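Local coordinates for conserved hypothetical membrane lipoprotein (Ureaplasma parvum, PDB 3K63) that is of unknown function but is a predicted membrane-anchored lipoprotein, represented here by its lipoprotein-associated type-17 domain, at residues 56-62 / 80-86; 15-20 / 45-51; 33-37 / 73-79; 20-24 / 40-44. All coordinates share one frame. Residue numbers count along the deposited sequence, not the author numbering.

Interaction 1. Residues 56-62 / 80-86; sequences LDIKIIN and KLSLMLT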
loop_
_atom_site.group_PDB
_atom_site.type_symbol
_atom_site.label_atom_id
_atom_site.label_comp_id
_atom_site.label_asym_id
_atom_site.label_seq_id
_atom_site.Cartn_x
_atom_site.Cartn_y
_atom_site.Cartn_z
ATOM N N LEU A 56 -11.945 13.802 1.774
ATOM C CA LEU A 56 -10.676 13.232 2.215
ATOM C C LEU A 56 -9.511 13.197 1.232
ATOM O O LEU A 56 -9.706 13.180 0.011
ATOM C CB LEU A 56 -10.979 11.809 2.687
ATOM C CG LEU A 56 -9.948 10.700 2.748
ATOM C CD1 LEU A 56 -9.371 10.708 4.131
ATOM C CD2 LEU A 56 -10.600 9.362 2.442
ATOM N N ASP A 57 -8.293 13.227 1.769
ATOM C CA ASP A 57 -7.118 13.090 0.916
ATOM C C ASP A 57 -6.369 11.887 1.453
ATOM O O ASP A 57 -6.083 11.800 2.653
ATOM C CB ASP A 57 -6.169 14.271 0.952
ATOM C CG ASP A 57 -4.984 14.060 0.010
ATOM O OD1 ASP A 57 -5.251 13.716 -1.165
ATOM O OD2 ASP A 57 -3.805 14.221 0.419
ATOM N N ILE A 58 -6.060 10.957 0.559
ATOM C CA ILE A 58 -5.352 9.741 0.924
ATOM C C ILE A 58 -3.981 9.675 0.280
ATOM O O ILE A 58 -3.867 9.714 -0.948
ATOM C CB ILE A 58 -6.083 8.499 0.440
ATOM C CG1 ILE A 58 -7.467 8.369 1.081
ATOM C CG2 ILE A 58 -5.226 7.291 0.735
ATOM C CD1 ILE A 58 -8.274 7.175 0.520
ATOM N N LYS A 59 -2.950 9.544 1.108
ATOM C CA LYS A 59 -1.573 9.421 0.627
ATOM C C LYS A 59 -0.947 8.192 1.244
ATOM O O LYS A 59 -1.189 7.885 2.411
ATOM C CB LYS A 59 -0.723 10.604 1.060
ATOM C CG LYS A 59 -0.930 11.913 0.300
ATOM C CD LYS A 59 -0.634 11.780 -1.189
ATOM C CE LYS A 59 -0.631 13.157 -1.864
ATOM N NZ LYS A 59 -1.898 13.928 -1.674
ATOM N N ILE A 60 -0.159 7.460 0.473
ATOM C CA ILE A 60 0.536 6.315 1.040
ATOM C C ILE A 60 1.928 6.906 1.247
ATOM O O ILE A 60 2.613 7.241 0.288
ATOM C CB ILE A 60 0.617 5.161 0.048
ATOM C CG1 ILE A 60 -0.774 4.549 -0.125
ATOM C CG2 ILE A 60 1.639 4.131 0.527
ATOM C CD1 ILE A 60 -0.882 3.535 -1.290
ATOM N N ILE A 61 2.356 7.070 2.487
ATOM C CA ILE A 61 3.674 7.657 2.704
ATOM C C ILE A 61 4.791 6.604 2.836
ATOM O O ILE A 61 5.966 6.915 2.584
ATOM C CB ILE A 61 3.643 8.635 3.925
ATOM C CG1 ILE A 61 3.411 7.878 5.233
ATOM C CG2 ILE A 61 2.529 9.645 3.732
ATOM C CD1 ILE A 61 3.374 8.816 6.479
ATOM N N ASN A 62 4.412 5.369 3.192
ATOM C CA ASN A 62 5.373 4.260 3.336
ATOM C C ASN A 62 4.750 2.896 3.129
ATOM O O ASN A 62 3.589 2.683 3.459
ATOM C CB ASN A 62 6.021 4.230 4.721
ATOM C CG ASN A 62 6.906 5.425 4.974
ATOM O OD1 ASN A 62 6.512 6.361 5.671
ATOM N ND2 ASN A 62 8.104 5.416 4.392
ATOM N N LYS A 80 1.949 -3.576 4.451
ATOM C CA LYS A 80 1.350 -2.729 5.461
ATOM C C LYS A 80 1.490 -1.334 4.864
ATOM O O LYS A 80 2.599 -0.832 4.668
ATOM C CB LYS A 80 2.156 -2.863 6.753
ATOM C CG LYS A 80 1.552 -2.157 7.960
ATOM C CD LYS A 80 2.270 -2.450 9.302
ATOM C CE LYS A 80 1.983 -3.872 9.785
ATOM N NZ LYS A 80 2.605 -4.184 11.114
ATOM N N LEU A 81 0.362 -0.724 4.531
ATOM C CA LEU A 81 0.357 0.612 3.948
ATOM C C LEU A 81 0.256 1.698 5.012
ATOM O O LEU A 81 -0.733 1.789 5.743
ATOM C CB LEU A 81 -0.811 0.762 2.982
ATOM C CG LEU A 81 -0.580 0.410 1.518
ATOM C CD1 LEU A 81 -0.270 -1.063 1.392
ATOM C CD2 LEU A 81 -1.827 0.787 0.700
ATOM N N SER A 82 1.280 2.528 5.104
ATOM C CA SER A 82 1.269 3.600 6.078
ATOM C C SER A 82 0.601 4.766 5.350
ATOM O O SER A 82 1.140 5.274 4.366
ATOM C CB SER A 82 2.700 3.943 6.478
ATOM O OG SER A 82 2.739 4.902 7.513
ATOM N N LEU A 83 -0.569 5.182 5.837
ATOM C CA LEU A 83 -1.341 6.249 5.213
ATOM C C LEU A 83 -1.395 7.575 5.928
ATOM O O LEU A 83 -1.283 7.652 7.155
ATOM C CB LEU A 83 -2.774 5.790 5.027
ATOM C CG LEU A 83 -3.004 4.445 4.354
ATOM C CD1 LEU A 83 -4.449 4.006 4.595
ATOM C CD2 LEU A 83 -2.698 4.573 2.874
HETATM N N MSE A 84 -1.563 8.632 5.145
HETATM C CA MSE A 84 -1.721 9.958 5.707
HETATM C C MSE A 84 -3.093 10.375 5.197
HETATM O O MSE A 84 -3.322 10.426 3.990
HETATM C CB MSE A 84 -0.666 10.923 5.192
HETATM C CG MSE A 84 -0.798 12.297 5.788
HETATM SE SE MSE A 84 0.613 13.510 5.321
HETATM C CE MSE A 84 0.214 13.610 3.423
ATOM N N LEU A 85 -4.014 10.637 6.115
ATOM C CA LEU A 85 -5.373 11.028 5.746
ATOM C C LEU A 85 -5.653 12.467 6.154
ATOM O O LEU A 85 -5.590 12.806 7.341
ATOM C CB LEU A 85 -6.378 10.087 6.419
ATOM C CG LEU A 85 -6.100 8.592 6.230
ATOM C CD1 LEU A 85 -7.023 7.767 7.102
ATOM C CD2 LEU A 85 -6.277 8.228 4.774
ATOM N N THR A 86 -5.949 13.318 5.175
ATOM C CA THR A 86 -6.245 14.712 5.487
ATOM C C THR A 86 -7.740 14.991 5.444
ATOM O O THR A 86 -8.418 14.686 4.466
ATOM C CB THR A 86 -5.551 15.670 4.523
ATOM O OG1 THR A 86 -4.137 15.464 4.569
ATOM C CG2 THR A 86 -5.846 17.102 4.907
HETATM O O HOH W 1 -3.238 13.261 3.134
HETATM O O HOH W 2 5.125 5.961 8.428
#
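A classic beta bulge breaks the ladder here: Ile61 and Asn62 both face Ser82, so the register slips by one residue. Ile61 N donates to Ser82 O at 2.9 Å, Asn62 N reaches the same oxygen only weakly at 3.5 Å, and Ser82 N returns a bond to Asn62 O at 2.8 Å. Before the bulge the pairing is regular. Lys59 and Met84, a selenomethionine, exchange two bonds (Lys59 N to Met84 O 3.0 Å, Met84 N to Lys59 O 2.9 Å), as do Asp57 and Thr86. One face is greasy: Ile60 CD1 lies 3.5 Å from Leu81 CD2, and Ile58 CG1 3.9 Å from Leu85 CD2; Phe17 packs on Ile58 and Ile60, Phe19 on Ile60. On the other, Lys59 NZ forms a salt bridge with Asp57 OD2 (2.8 Å), and a water links Asp57, Met84 and Thr86. Strands 56-62 and 80-86 begin a three-stranded antiparallel meander, 93-100 being the third, its apolar face covered by helix 4-7 and strand 17-21.

Interaction 2. Residues 15-20 / 45-51; sequences DTFDFK and IEIQQHK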
loop_
_atom_site.group_PDB
_atom_site.type_symbol
_atom_site.label_atom_id
_atom_site.label_comp_id
_atom_site.label_asym_id
_atom_site.label_seq_id
_atom_site.Cartn_x
_atom_site.Cartn_y
_atom_site.Cartn_z
ATOM N N ASP A 15 -11.201 -0.207 -3.528
ATOM C CA ASP A 15 -12.553 0.303 -3.340
ATOM C C ASP A 15 -12.473 1.826 -3.359
ATOM O O ASP A 15 -12.745 2.468 -4.383
ATOM C CB ASP A 15 -13.123 -0.177 -2.000
ATOM C CG ASP A 15 -14.512 0.385 -1.711
ATOM O OD1 ASP A 15 -15.215 0.776 -2.670
ATOM O OD2 ASP A 15 -14.907 0.421 -0.522
ATOM N N THR A 16 -12.073 2.390 -2.219
ATOM C CA THR A 16 -11.928 3.831 -2.065
ATOM C C THR A 16 -10.842 4.395 -2.961
ATOM O O THR A 16 -10.989 5.489 -3.503
ATOM C CB THR A 16 -11.563 4.203 -0.639
ATOM O OG1 THR A 16 -12.392 3.467 0.270
ATOM C CG2 THR A 16 -11.766 5.705 -0.427
ATOM N N PHE A 17 -9.741 3.666 -3.097
ATOM C CA PHE A 17 -8.648 4.128 -3.936
ATOM C C PHE A 17 -7.759 2.991 -4.403
ATOM O O PHE A 17 -7.843 1.858 -3.929
ATOM C CB PHE A 17 -7.765 5.129 -3.183
ATOM C CG PHE A 17 -6.891 4.492 -2.125
ATOM C CD1 PHE A 17 -7.457 3.934 -0.983
ATOM C CD2 PHE A 17 -5.502 4.439 -2.278
ATOM C CE1 PHE A 17 -6.662 3.333 -0.008
ATOM C CE2 PHE A 17 -4.696 3.837 -1.304
ATOM C CZ PHE A 17 -5.283 3.284 -0.164
ATOM N N ASP A 18 -6.892 3.329 -5.339
ATOM C CA ASP A 18 -5.926 2.402 -5.873
ATOM C C ASP A 18 -4.664 3.223 -6.039
ATOM O O ASP A 18 -4.708 4.460 -6.012
ATOM C CB ASP A 18 -6.375 1.869 -7.228
ATOM C CG ASP A 18 -7.390 0.742 -7.108
ATOM O OD1 ASP A 18 -7.170 -0.182 -6.289
ATOM O OD2 ASP A 18 -8.403 0.766 -7.846
ATOM N N PHE A 19 -3.534 2.548 -6.180
ATOM C CA PHE A 19 -2.286 3.257 -6.372
ATOM C C PHE A 19 -1.553 2.592 -7.512
ATOM O O PHE A 19 -1.822 1.445 -7.875
ATOM C CB PHE A 19 -1.415 3.230 -5.108
ATOM C CG PHE A 19 -0.941 1.859 -4.720
ATOM C CD1 PHE A 19 -1.610 1.128 -3.739
ATOM C CD2 PHE A 19 0.172 1.293 -5.334
ATOM C CE1 PHE A 19 -1.178 -0.146 -3.371
ATOM C CE2 PHE A 19 0.620 0.020 -4.981
ATOM C CZ PHE A 19 -0.058 -0.705 -3.994
ATOM N N LYS A 20 -0.629 3.332 -8.089
ATOM C CA LYS A 20 0.159 2.812 -9.164
ATOM C C LYS A 20 1.517 3.413 -8.862
ATOM O O LYS A 20 1.614 4.568 -8.452
ATOM C CB LYS A 20 -0.405 3.301 -10.499
ATOM C CG LYS A 20 -0.259 2.272 -11.616
ATOM C CD LYS A 20 -0.968 2.649 -12.925
ATOM C CE LYS A 20 -0.167 3.676 -13.724
ATOM N NZ LYS A 20 -0.878 4.037 -14.987
ATOM N N ILE A 45 4.545 7.424 -6.239
ATOM C CA ILE A 45 3.290 6.724 -6.064
ATOM C C ILE A 45 2.213 7.635 -6.636
ATOM O O ILE A 45 2.154 8.818 -6.306
ATOM C CB ILE A 45 2.992 6.484 -4.579
ATOM C CG1 ILE A 45 4.099 5.630 -3.955
ATOM C CG2 ILE A 45 1.664 5.803 -4.429
ATOM C CD1 ILE A 45 4.116 5.630 -2.416
ATOM N N GLU A 46 1.381 7.094 -7.514
ATOM C CA GLU A 46 0.297 7.857 -8.103
ATOM C C GLU A 46 -0.960 7.285 -7.461
ATOM O O GLU A 46 -1.232 6.092 -7.597
ATOM C CB GLU A 46 0.237 7.616 -9.606
ATOM C CG GLU A 46 -0.808 8.449 -10.348
ATOM C CD GLU A 46 -1.202 7.851 -11.706
ATOM O OE1 GLU A 46 -0.292 7.453 -12.472
ATOM O OE2 GLU A 46 -2.421 7.783 -12.005
ATOM N N ILE A 47 -1.712 8.124 -6.745
ATOM C CA ILE A 47 -2.947 7.687 -6.097
ATOM C C ILE A 47 -4.162 7.947 -6.980
ATOM O O ILE A 47 -4.276 9.012 -7.589
ATOM C CB ILE A 47 -3.172 8.419 -4.766
ATOM C CG1 ILE A 47 -2.004 8.163 -3.822
ATOM C CG2 ILE A 47 -4.452 7.936 -4.124
ATOM C CD1 ILE A 47 -1.834 6.681 -3.443
ATOM N N GLN A 48 -5.052 6.965 -7.072
ATOM C CA GLN A 48 -6.269 7.136 -7.849
ATOM C C GLN A 48 -7.372 7.085 -6.816
ATOM O O GLN A 48 -7.926 6.024 -6.523
ATOM C CB GLN A 48 -6.483 6.004 -8.858
ATOM C CG GLN A 48 -5.480 5.931 -10.018
ATOM C CD GLN A 48 -4.184 5.223 -9.632
ATOM O OE1 GLN A 48 -4.205 4.102 -9.102
ATOM N NE2 GLN A 48 -3.046 5.871 -9.899
ATOM N N GLN A 49 -7.670 8.229 -6.224
ATOM C CA GLN A 49 -8.723 8.258 -5.228
ATOM C C GLN A 49 -10.046 8.276 -5.976
ATOM O O GLN A 49 -10.379 9.249 -6.654
ATOM C CB GLN A 49 -8.604 9.494 -4.333
ATOM C CG GLN A 49 -9.504 9.406 -3.125
ATOM C CD GLN A 49 -9.263 10.514 -2.135
ATOM O OE1 GLN A 49 -8.148 11.031 -2.036
ATOM N NE2 GLN A 49 -10.298 10.879 -1.377
ATOM N N HIS A 50 -10.791 7.187 -5.847
ATOM C CA HIS A 50 -12.076 7.040 -6.512
ATOM C C HIS A 50 -13.231 7.656 -5.748
ATOM O O HIS A 50 -14.141 8.210 -6.350
ATOM C CB HIS A 50 -12.380 5.562 -6.718
ATOM C CG HIS A 50 -11.267 4.806 -7.362
ATOM N ND1 HIS A 50 -10.958 3.507 -7.026
ATOM C CD2 HIS A 50 -10.388 5.165 -8.327
ATOM C CE1 HIS A 50 -9.932 3.098 -7.754
ATOM N NE2 HIS A 50 -9.568 4.085 -8.552
ATOM N N LYS A 51 -13.199 7.561 -4.424
ATOM C CA LYS A 51 -14.292 8.090 -3.621
ATOM C C LYS A 51 -13.862 9.034 -2.495
ATOM O O LYS A 51 -12.703 9.059 -2.086
ATOM C CB LYS A 51 -15.108 6.918 -3.068
ATOM C CG LYS A 51 -15.238 5.808 -4.094
ATOM C CD LYS A 51 -16.442 4.897 -3.886
ATOM C CE LYS A 51 -16.301 3.992 -2.670
ATOM N NZ LYS A 51 -17.423 3.006 -2.610
#
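Two phenylalanines stand up from one side of this strand pair like pegs, and Ile45 and Ile47 fill the spaces beside them. Ile47 sits between the pegs: its CG2 lies 4.1 Å from Phe17 CD2 and its CD1 3.9 Å from Phe19 CB. Ile45 leans on Phe19 too, with CG2 4.1 Å from Phe19 CB. Beyond the pair, Phe17 and Phe19 press against Ile60 of strand 56-64, so the hollow they enter belongs to the neighbouring three-stranded sheet. The frame is a two-stranded antiparallel ribbon lying over that sheet, joined by paired bonds at Asp18 and Gln48 (Gln48 N to Asp18 O 2.7 Å) and at Lys20 and Glu46 (Glu46 N to Lys20 O 2.7 Å). Past the last regular pair, Thr16 O takes both His50 N (2.9 Å) and Lys51 N (3.2 Å), drawing the turning chain inward. There the His50 ring lies against the backbone, one face receiving the CA of Phe17 in a CH-pi contact, 4.3 Å from CA to ring centroid. Lys51 reaches farther round, its NZ meeting Asp15 OD1 in a 3.1 Å salt bridge. Asp18 turns its carboxylate to the side away from the phenylalanines, where OD1 is hydrogen-bonded to Tyr29.

Interaction 3. Residues 33-37 / 73-79; sequences LPSQI and ANKNGTL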
loop_
_atom_site.group_PDB
_atom_site.type_symbol
_atom_site.label_atom_id
_atom_site.label_comp_id
_atom_site.label_asym_id
_atom_site.label_seq_id
_atom_site.Cartn_x
_atom_site.Cartn_y
_atom_site.Cartn_z
ATOM N N LEU A 33 5.573 -8.494 -6.314
ATOM C CA LEU A 33 5.933 -9.025 -5.010
ATOM C C LEU A 33 6.001 -7.864 -4.016
ATOM O O LEU A 33 6.379 -6.746 -4.382
ATOM C CB LEU A 33 7.299 -9.697 -5.080
ATOM C CG LEU A 33 7.406 -11.060 -5.767
ATOM C CD1 LEU A 33 8.861 -11.328 -6.140
ATOM C CD2 LEU A 33 6.852 -12.161 -4.848
ATOM N N PRO A 34 5.604 -8.100 -2.760
ATOM C CA PRO A 34 5.684 -6.987 -1.820
ATOM C C PRO A 34 7.068 -6.355 -1.824
ATOM O O PRO A 34 7.184 -5.130 -1.781
ATOM C CB PRO A 34 5.333 -7.636 -0.491
ATOM C CG PRO A 34 4.238 -8.586 -0.911
ATOM C CD PRO A 34 4.775 -9.190 -2.216
ATOM N N SER A 35 8.114 -7.180 -1.910
ATOM C CA SER A 35 9.487 -6.675 -1.898
ATOM C C SER A 35 9.782 -5.727 -3.054
ATOM O O SER A 35 10.505 -4.755 -2.874
ATOM C CB SER A 35 10.491 -7.838 -1.873
ATOM O OG SER A 35 10.376 -8.662 -3.019
ATOM N N GLN A 36 9.228 -5.996 -4.230
ATOM C CA GLN A 36 9.430 -5.115 -5.383
ATOM C C GLN A 36 8.843 -3.724 -5.096
ATOM O O GLN A 36 9.465 -2.702 -5.381
ATOM C CB GLN A 36 8.747 -5.686 -6.635
ATOM C CG GLN A 36 9.331 -6.992 -7.161
ATOM C CD GLN A 36 8.503 -7.564 -8.285
ATOM O OE1 GLN A 36 7.470 -8.211 -8.058
ATOM N NE2 GLN A 36 8.932 -7.301 -9.513
ATOM N N ILE A 37 7.639 -3.693 -4.531
ATOM C CA ILE A 37 6.977 -2.429 -4.222
ATOM C C ILE A 37 7.748 -1.643 -3.157
ATOM O O ILE A 37 7.951 -0.436 -3.276
ATOM C CB ILE A 37 5.514 -2.683 -3.761
ATOM C CG1 ILE A 37 4.689 -3.191 -4.954
ATOM C CG2 ILE A 37 4.911 -1.400 -3.177
ATOM C CD1 ILE A 37 3.304 -3.738 -4.596
ATOM N N ALA A 73 6.519 -11.316 4.088
ATOM C CA ALA A 73 5.582 -10.575 3.264
ATOM C C ALA A 73 5.415 -11.229 1.893
ATOM O O ALA A 73 4.298 -11.346 1.389
ATOM C CB ALA A 73 6.064 -9.139 3.114
ATOM N N ASN A 74 6.520 -11.653 1.290
ATOM C CA ASN A 74 6.455 -12.282 -0.020
ATOM C C ASN A 74 5.659 -13.590 0.007
ATOM O O ASN A 74 5.054 -13.968 -0.989
ATOM C CB ASN A 74 7.871 -12.520 -0.569
ATOM C CG ASN A 74 8.478 -11.265 -1.177
ATOM O OD1 ASN A 74 7.839 -10.209 -1.224
ATOM N ND2 ASN A 74 9.707 -11.377 -1.657
ATOM N N LYS A 75 5.652 -14.272 1.149
ATOM C CA LYS A 75 4.908 -15.527 1.281
ATOM C C LYS A 75 3.399 -15.289 1.295
ATOM O O LYS A 75 2.646 -16.056 0.695
ATOM C CB LYS A 75 5.319 -16.277 2.555
ATOM C CG LYS A 75 6.590 -17.112 2.417
ATOM C CD LYS A 75 7.087 -17.595 3.769
ATOM C CE LYS A 75 8.578 -17.899 3.715
ATOM N NZ LYS A 75 9.196 -18.027 5.072
ATOM N N ASN A 76 2.967 -14.224 1.972
ATOM C CA ASN A 76 1.543 -13.878 2.074
ATOM C C ASN A 76 1.099 -12.838 1.041
ATOM O O ASN A 76 -0.066 -12.456 1.017
ATOM C CB ASN A 76 1.228 -13.325 3.469
ATOM C CG ASN A 76 1.697 -14.234 4.588
ATOM O OD1 ASN A 76 2.173 -13.763 5.624
ATOM N ND2 ASN A 76 1.552 -15.541 4.394
ATOM N N GLY A 77 2.016 -12.379 0.193
ATOM C CA GLY A 77 1.651 -11.376 -0.795
ATOM C C GLY A 77 0.935 -10.228 -0.098
ATOM O O GLY A 77 -0.068 -9.694 -0.586
ATOM N N THR A 78 1.495 -9.842 1.046
ATOM C CA THR A 78 0.951 -8.787 1.886
ATOM C C THR A 78 1.871 -7.588 2.133
ATOM O O THR A 78 3.091 -7.702 2.064
ATOM C CB THR A 78 0.573 -9.386 3.227
ATOM O OG1 THR A 78 -0.312 -10.493 3.015
ATOM C CG2 THR A 78 -0.089 -8.351 4.112
ATOM N N LEU A 79 1.267 -6.436 2.410
ATOM C CA LEU A 79 2.011 -5.214 2.689
ATOM C C LEU A 79 1.236 -4.416 3.718
ATOM O O LEU A 79 0.019 -4.569 3.860
ATOM C CB LEU A 79 2.180 -4.361 1.430
ATOM C CG LEU A 79 3.279 -4.672 0.413
ATOM C CD1 LEU A 79 2.967 -3.910 -0.869
ATOM C CD2 LEU A 79 4.648 -4.289 0.945
#
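This is a buried contact between the start of helix 34-40 and the end of helix 70-76, together with the short link that carries the chain from the latter into strand 79-87. Pro34 is the main wedge, giving up more surface than any other residue here. Its CG lies 3.6 Å from Ala73 O and 3.3 Å from Thr78 O, its CB 4.0 Å from Ala73 CB, and Leu79 CD2 comes within 3.7 Å of Pro34 CB. One turn further on, Ile37 CD1 meets Leu79 CD1 at 3.7 Å; both side chains also rest on Phe63 of strand 56-64. Beside this apolar wedge Asn74 makes a two-pronged polar contact: its OD1 accepts from Ser35 N at 3.1 Å, a first-turn amide, while its ND2 donates to Ser35 OG, also at 3.1 Å. Ser35 OG is bonded to Glu112 as well, and Asn74 ND2 to Gly109 O, which ties the later chain to the same place. Leu33 occupies the N-cap position of the first helix. At the other helix's end Gly77 adopts positive phi, which favours glycine, and Thr78 N bonds back to Ala73 O at 3.2 Å, so the chain turns sharply toward the sheet. Thus an asparagine near one helix C-terminus holds a first-turn amide of another helix, beside a glycine-based C-terminal turn with the 6-to-1 bond of Schellman motifs, leading into strand 79-87.

Interaction 4. Residues 20-24 / 40-44; sequences KLAAF and NYYQG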
loop_
_atom_site.group_PDB
_atom_site.type_symbol
_atom_site.label_atom_id
_atom_site.label_comp_id
_atom_site.label_asym_id
_atom_site.label_seq_id
_atom_site.Cartn_x
_atom_site.Cartn_y
_atom_site.Cartn_z
ATOM N N LYS A 20 -0.629 3.332 -8.089
ATOM C CA LYS A 20 0.159 2.812 -9.164
ATOM C C LYS A 20 1.517 3.413 -8.862
ATOM O O LYS A 20 1.614 4.568 -8.452
ATOM C CB LYS A 20 -0.405 3.301 -10.499
ATOM C CG LYS A 20 -0.259 2.272 -11.616
ATOM C CD LYS A 20 -0.968 2.649 -12.925
ATOM C CE LYS A 20 -0.167 3.676 -13.724
ATOM N NZ LYS A 20 -0.878 4.037 -14.987
ATOM N N LEU A 21 2.557 2.606 -9.024
ATOM C CA LEU A 21 3.914 3.050 -8.757
ATOM C C LEU A 21 4.611 3.521 -10.022
ATOM O O LEU A 21 4.590 2.849 -11.058
ATOM C CB LEU A 21 4.727 1.920 -8.133
ATOM C CG LEU A 21 4.842 1.851 -6.610
ATOM C CD1 LEU A 21 3.498 1.579 -5.977
ATOM C CD2 LEU A 21 5.858 0.751 -6.249
ATOM N N ALA A 22 5.235 4.685 -9.930
ATOM C CA ALA A 22 5.952 5.254 -11.060
ATOM C C ALA A 22 6.952 4.272 -11.681
ATOM O O ALA A 22 7.325 4.408 -12.850
ATOM C CB ALA A 22 6.683 6.520 -10.623
ATOM N N ALA A 23 7.375 3.282 -10.901
ATOM C CA ALA A 23 8.348 2.304 -11.369
ATOM C C ALA A 23 7.713 1.144 -12.136
ATOM O O ALA A 23 8.358 0.524 -12.970
ATOM C CB ALA A 23 9.156 1.789 -10.193
ATOM N N PHE A 24 6.445 0.862 -11.861
ATOM C CA PHE A 24 5.768 -0.224 -12.556
ATOM C C PHE A 24 4.414 0.201 -13.101
ATOM O O PHE A 24 3.409 -0.456 -12.865
ATOM C CB PHE A 24 5.578 -1.416 -11.620
ATOM C CG PHE A 24 6.831 -1.837 -10.913
ATOM C CD1 PHE A 24 6.915 -1.758 -9.526
ATOM C CD2 PHE A 24 7.932 -2.294 -11.632
ATOM C CE1 PHE A 24 8.075 -2.126 -8.871
ATOM C CE2 PHE A 24 9.096 -2.666 -10.988
ATOM C CZ PHE A 24 9.170 -2.581 -9.601
ATOM N N ASN A 40 10.842 0.051 -4.592
ATOM C CA ASN A 40 10.670 0.948 -5.719
ATOM C C ASN A 40 9.680 2.068 -5.576
ATOM O O ASN A 40 9.488 2.806 -6.526
ATOM C CB ASN A 40 10.327 0.141 -6.973
ATOM C CG ASN A 40 11.453 -0.763 -7.389
ATOM O OD1 ASN A 40 12.471 -0.313 -7.922
ATOM N ND2 ASN A 40 11.292 -2.047 -7.125
ATOM N N TYR A 41 9.057 2.224 -4.415
ATOM C CA TYR A 41 8.093 3.303 -4.292
ATOM C C TYR A 41 8.769 4.669 -4.164
ATOM O O TYR A 41 8.117 5.711 -4.293
ATOM C CB TYR A 41 7.124 3.038 -3.130
ATOM C CG TYR A 41 7.672 3.201 -1.736
ATOM C CD1 TYR A 41 7.716 4.445 -1.130
ATOM C CD2 TYR A 41 8.080 2.095 -0.995
ATOM C CE1 TYR A 41 8.145 4.590 0.194
ATOM C CE2 TYR A 41 8.508 2.222 0.324
ATOM C CZ TYR A 41 8.537 3.468 0.918
ATOM O OH TYR A 41 8.930 3.590 2.241
ATOM N N TYR A 42 10.081 4.663 -3.949
ATOM C CA TYR A 42 10.827 5.903 -3.816
ATOM C C TYR A 42 10.809 6.626 -5.164
ATOM O O TYR A 42 11.147 7.805 -5.255
ATOM C CB TYR A 42 12.272 5.619 -3.405
ATOM C CG TYR A 42 13.121 5.052 -4.521
ATOM C CD1 TYR A 42 13.863 5.889 -5.362
ATOM C CD2 TYR A 42 13.127 3.686 -4.784
ATOM C CE1 TYR A 42 14.581 5.376 -6.439
ATOM C CE2 TYR A 42 13.842 3.161 -5.858
ATOM C CZ TYR A 42 14.564 4.012 -6.685
ATOM O OH TYR A 42 15.232 3.506 -7.777
ATOM N N GLN A 43 10.420 5.912 -6.213
ATOM C CA GLN A 43 10.342 6.505 -7.535
ATOM C C GLN A 43 9.045 7.264 -7.725
ATOM O O GLN A 43 8.916 8.034 -8.662
ATOM C CB GLN A 43 10.470 5.420 -8.600
ATOM C CG GLN A 43 11.886 4.910 -8.766
ATOM C CD GLN A 43 12.005 3.953 -9.918
ATOM O OE1 GLN A 43 11.684 4.298 -11.062
ATOM N NE2 GLN A 43 12.470 2.737 -9.633
ATOM N N GLY A 44 8.080 7.033 -6.837
ATOM C CA GLY A 44 6.812 7.731 -6.939
ATOM C C GLY A 44 5.585 6.854 -6.824
ATOM O O GLY A 44 5.571 5.693 -7.240
HETATM O O HOH W 3 7.664 4.246 -8.013
#
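Lys20 brings the strand in and hardly touches the other segment; its backbone is still paired with Glu46 in the two-stranded sheet. At Leu21 the contact begins. Its CD2 lies 3.9 Å from Tyr41 CA and 4.1 Å from Tyr41 CB, while its CA makes a CA-H...O contact with Gly44 O at 3.5 Å. Ala22 supplies the one direct hydrogen bond, Ala22 N to Gly44 O at 2.9 Å, and its CB packs 3.3 Å from Gln43 O. The fit is tight: a CB on Gly44 would crowd that methyl, and the backbone angles of Gly44 separately demand glycine. Ala23 sets its CB 3.8 Å from Asn40 CB and 3.5 Å from Gln43 NE2. Nearby, a water donates to Asn40 O (2.8 Å) and Gly44 O (2.7 Å) and accepts weakly from Ala23 N (3.1 Å). Phe24 closes a type I turn, its N bonded to Leu21 O at 2.8 Å, and its ring edge faces Asn40, with CZ 3.3 Å from ND2, an amide that bonds to Gln36 O. What results is a type I beta turn leaving one strand, packed against the 3-10 turn that carries helix 34-40 into the antiparallel partner strand.

In the fold
The four contacts knit a small two-layer domain. Interaction 2 lies over interaction 1, their centres about 10 Å apart, with Phe19 CD1 3.5 Å from Ile60 CD1; at the edge, Gln49 NE2 probably bonds to Leu56 O at 2.8 Å. Interaction 4 takes over where interaction 2 ends, sharing Lys20, and reaches back to interaction 1 through a probable hydrogen bond of Tyr41 OH with Asn62 ND2, 2.9 Å. Interaction 3 is farther off, about 19 Å between centres from both interactions 1 and 2, but about 15 Å between centres from interaction 4, where Ile37 O lies 3.8 Å from Leu21 CD2. Strand 79-87 runs from interaction 3 directly into interaction 1.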